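Local coordinates for glucose-6-phosphate isomerase (Thermus thermophilus, PDB 1ZZG) that catalyses the reversible isomerisation of glucose 6-phosphate to fructose 6-phosphate in glycolysis and gluconeogenesis, at the interface of chains A and B. Coordinates in Å, arbitrary orientation; residue numbers count along the deposited sequence, not the author numbering. Chains: chain A/B, glucose-6-phosphate isomerase.

Contact 1: the interface of chains A and B. Residues chain A 333-334, 342; chain B 128, 130, 133, 410, 413.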
loop_
_atom_site.group_PDB
_atom_site.type_symbol
_atom_site.label_atom_id
_atom_site.label_comp_id
_atom_site.label_asym_id
_atom_site.label_seq_id
_atom_site.Cartn_x
_atom_site.Cartn_y
_atom_site.Cartn_z
ATOM N N TYR A 333 7.229 2.733 31.041
ATOM C CA TYR A 333 8.480 3.080 30.372
ATOM C C TYR A 333 8.221 4.070 29.233
ATOM O O TYR A 333 9.143 4.715 28.730
ATOM C CB TYR A 333 9.177 1.818 29.839
ATOM C CG TYR A 333 8.519 1.163 28.643
ATOM C CD1 TYR A 333 8.955 1.435 27.342
ATOM C CD2 TYR A 333 7.479 0.248 28.811
ATOM C CE1 TYR A 333 8.373 0.805 26.241
ATOM C CE2 TYR A 333 6.890 -0.385 27.718
ATOM C CZ TYR A 333 7.340 -0.104 26.438
ATOM O OH TYR A 333 6.757 -0.736 25.362
ATOM N N LEU A 334 6.953 4.195 28.847
ATOM C CA LEU A 334 6.556 5.112 27.786
ATOM C C LEU A 334 6.076 6.452 28.341
ATOM O O LEU A 334 6.159 7.473 27.655
ATOM C CB LEU A 334 5.444 4.491 26.935
ATOM C CG LEU A 334 5.804 3.267 26.090
ATOM C CD1 LEU A 334 4.536 2.638 25.531
ATOM C CD2 LEU A 334 6.747 3.679 24.968
ATOM N N LEU A 342 9.211 8.005 20.329
ATOM C CA LEU A 342 9.019 6.568 20.139
ATOM C C LEU A 342 9.282 6.207 18.678
ATOM O O LEU A 342 10.023 5.272 18.378
ATOM C CB LEU A 342 7.591 6.160 20.518
ATOM C CG LEU A 342 7.246 4.680 20.305
ATOM C CD1 LEU A 342 8.282 3.792 20.991
ATOM C CD2 LEU A 342 5.854 4.395 20.843
ATOM N N SER B 128 0.764 -5.956 25.106
ATOM C CA SER B 128 1.871 -5.068 25.462
ATOM C C SER B 128 2.589 -4.433 24.268
ATOM O O SER B 128 3.633 -3.790 24.434
ATOM C CB SER B 128 2.888 -5.820 26.329
ATOM O OG SER B 128 3.401 -6.942 25.641
ATOM N N ALA B 130 4.098 -2.108 22.104
ATOM C CA ALA B 130 4.473 -0.728 22.383
ATOM C C ALA B 130 3.647 0.360 21.697
ATOM O O ALA B 130 3.136 1.272 22.359
ATOM C CB ALA B 130 5.955 -0.533 22.066
ATOM N N LEU B 133 0.112 0.506 23.111
ATOM C CA LEU B 133 0.023 1.026 24.468
ATOM C C LEU B 133 0.176 2.544 24.426
ATOM O O LEU B 133 -0.546 3.260 25.113
ATOM C CB LEU B 133 1.107 0.416 25.368
ATOM C CG LEU B 133 0.904 -1.047 25.776
ATOM C CD1 LEU B 133 2.060 -1.513 26.653
ATOM C CD2 LEU B 133 -0.419 -1.188 26.520
ATOM N N ARG B 410 13.578 -0.003 23.320
ATOM C CA ARG B 410 13.495 0.291 24.746
ATOM C C ARG B 410 14.776 0.968 25.221
ATOM O O ARG B 410 14.728 1.913 26.009
ATOM C CB ARG B 410 13.268 -0.995 25.540
ATOM C CG ARG B 410 11.815 -1.406 25.686
ATOM C CD ARG B 410 11.732 -2.830 26.204
ATOM N NE ARG B 410 10.387 -3.212 26.619
ATOM C CZ ARG B 410 9.842 -2.873 27.785
ATOM N NH1 ARG B 410 10.528 -2.144 28.658
ATOM N NH2 ARG B 410 8.611 -3.273 28.084
ATOM N N LEU B 413 14.954 4.558 24.239
ATOM C CA LEU B 413 13.917 5.317 24.929
ATOM C C LEU B 413 14.342 5.671 26.352
ATOM O O LEU B 413 14.109 6.782 26.825
ATOM C CB LEU B 413 12.615 4.513 24.995
ATOM C CG LEU B 413 11.598 4.622 23.863
ATOM C CD1 LEU B 413 10.447 3.662 24.131
ATOM C CD2 LEU B 413 11.089 6.053 23.770
#
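The phenol ring of A:Tyr333 lies between a guanidinium group of the other subunit and a leucine of its own. On one face sits B:Arg410, whose NH1 is 3.9 Å from the ring centroid of A:Tyr333 in a cation-pi contact; on the opposite face A:Leu334 CG packs toward the rim. Ring and guanidinium are stacked with their planes 27° apart, and the tilt brings B:Arg410 NH2 to 3.4 Å from A:Tyr333 CE2. At the far rim the hydroxyl OH of A:Tyr333 meets the methyl CB of B:Ala130 at 3.4 Å. An extended run from CG to NE lets B:Arg410 pass beneath the ring, with CG below the rim, 4.1 Å from A:Tyr333 CE1, and the charged end over the face.

The rest of the patch is aliphatic. One methyl, CD1 of B:Leu413, touches two leucines of chain A, 3.8 Å from A:Leu334 CD2 and equally 3.8 Å from A:Leu342 CD1, and it also approaches the CD1-CE1 edge of the tyrosine. The other methyl of A:Leu334, CD1, faces the backbone O of B:Ala130. This A:Leu334 CD1 also lies 4.1 Å from B:Leu133 CB. The tyrosine and its neighbouring leucine wedge into the partner by packing, and the guanidinium over the ring probably adds to the hold.

A:Tyr333 and A:Leu334 belong to the loop following the 3-10 helix 329-331, and A:Leu342 to the first turns of helix 339-356. They face the start of helix 130-147 and the C-terminal helix 403-414 of chain B, within the subunit interface of the two-fold symmetric dimer typical of phosphoglucose isomerases.

Contact 2: the interface of chains A and B. Residues chain A 345, 348-349, 352; chain B 409, 412.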
loop_
_atom_site.group_PDB
_atom_site.type_symbol
_atom_site.label_atom_id
_atom_site.label_comp_id
_atom_site.label_asym_id
_atom_site.label_seq_id
_atom_site.Cartn_x
_atom_site.Cartn_y
_atom_site.Cartn_z
ATOM N N ALA A 345 12.925 6.280 17.921
ATOM C CA ALA A 345 13.593 5.160 18.559
ATOM C C ALA A 345 13.376 3.875 17.767
ATOM O O ALA A 345 14.312 3.104 17.562
ATOM C CB ALA A 345 13.083 4.992 19.984
ATOM N N GLU A 348 15.469 4.011 14.400
ATOM C CA GLU A 348 16.892 3.771 14.638
ATOM C C GLU A 348 17.109 2.311 15.012
ATOM O O GLU A 348 18.036 1.667 14.522
ATOM C CB GLU A 348 17.419 4.663 15.771
ATOM C CG GLU A 348 17.436 6.169 15.486
ATOM C CD GLU A 348 18.443 6.575 14.417
ATOM O OE1 GLU A 348 19.399 5.807 14.156
ATOM O OE2 GLU A 348 18.285 7.677 13.849
ATOM N N ALA A 349 16.239 1.801 15.879
ATOM C CA ALA A 349 16.315 0.423 16.346
ATOM C C ALA A 349 16.207 -0.571 15.197
ATOM O O ALA A 349 16.993 -1.512 15.107
ATOM C CB ALA A 349 15.212 0.163 17.369
ATOM N N GLU A 352 19.234 -0.508 12.823
ATOM C CA GLU A 352 20.321 -1.295 13.402
ATOM C C GLU A 352 20.029 -2.801 13.357
ATOM O O GLU A 352 20.919 -3.601 13.071
ATOM C CB GLU A 352 20.571 -0.874 14.853
ATOM C CG GLU A 352 21.844 -1.466 15.445
ATOM C CD GLU A 352 21.995 -1.192 16.930
ATOM O OE1 GLU A 352 21.654 -0.074 17.376
ATOM O OE2 GLU A 352 22.470 -2.098 17.650
ATOM N N THR B 409 14.698 -0.604 20.828
ATOM C CA THR B 409 13.799 0.541 20.962
ATOM C C THR B 409 13.714 0.970 22.427
ATOM O O THR B 409 13.757 2.160 22.742
ATOM C CB THR B 409 12.364 0.215 20.467
ATOM O OG1 THR B 409 12.381 -0.025 19.054
ATOM C CG2 THR B 409 11.428 1.375 20.752
ATOM N N ARG B 412 16.997 2.882 23.525
ATOM C CA ARG B 412 17.073 4.266 23.075
ATOM C C ARG B 412 16.040 5.156 23.760
ATOM O O ARG B 412 16.232 6.365 23.866
ATOM C CB ARG B 412 16.927 4.324 21.551
ATOM C CG ARG B 412 17.956 3.442 20.828
ATOM C CD ARG B 412 17.994 3.662 19.323
ATOM N NE ARG B 412 18.502 4.984 18.968
ATOM C CZ ARG B 412 19.635 5.207 18.308
ATOM N NH1 ARG B 412 20.401 4.195 17.918
ATOM N NH2 ARG B 412 20.001 6.450 18.033
#
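The side chain of B:Arg412 leaves its helix and bends at chi3 (68°), which turns the guanidinium down onto A:Glu348. That glutamate is bent at chi2 (-68°), which turns its carboxylate away from the guanidinium and leaves CB beneath the flat group. In this member of the phosphoglucose isomerase (GPI) family, the pair links helix 339-356 of one subunit to the C-terminal helix 403-414 of the other.

The guanidinium lies over the aliphatic stem of the glutamate: CB of A:Glu348 sits beneath the middle of its face, 3.4 Å from B:Arg412 CZ. Farther along, A:Glu348 CG is 3.6 Å from B:Arg412 NH2. The carboxylate and guanidinium planes are 25° apart, and the charged groups form a long salt bridge, with B:Arg412 NH2 4.0 Å from A:Glu348 OE1. One turn on along the helix, the carboxylate of A:Glu352 would add a second negative charge nearby if ionised; its OE1 stands 4.5 Å from B:Arg412 NH1, not in contact. With the two acids near different terminal nitrogens of the guanidinium, the arginine probably gains electrostatic support from both. Replacing B:Arg412 by an alanine would probably leave A:Glu348 without its cationic mate and uncover the CB and CG that the guanidinium now overlies.

Small residues probably let the helices approach beside this pair. CB of A:Ala349 touches the hydroxyl OG1 of B:Thr409 at 3.3 Å, and its nearest carbon in that residue is CA. The other branch of the threonine, the methyl CG2 of B:Thr409, lies alongside A:Ala345, 4.1 Å from its CB. Both OG1 and the backbone N of B:Thr409 face the methyl of A:Ala349.

Contact 1 and contact 2 are neighbouring parts of one two-fold symmetric interface, with the centres of their C-alpha atoms about 12 Å apart. Both draw on helix 339-356 of chain A and the C-terminal helix 403-414 of chain B; contact 1 adds a loop of chain A and the start of helix 130-147 of chain B. Contact 1 is centred about 18 Å from B:Glu267, and contact 2 about 13 Å from A:His293, both predicted active-site residues. The pairing of the subunits may therefore help to position elements around the catalytic centres, and the symmetry repeats each contact with the chains exchanged.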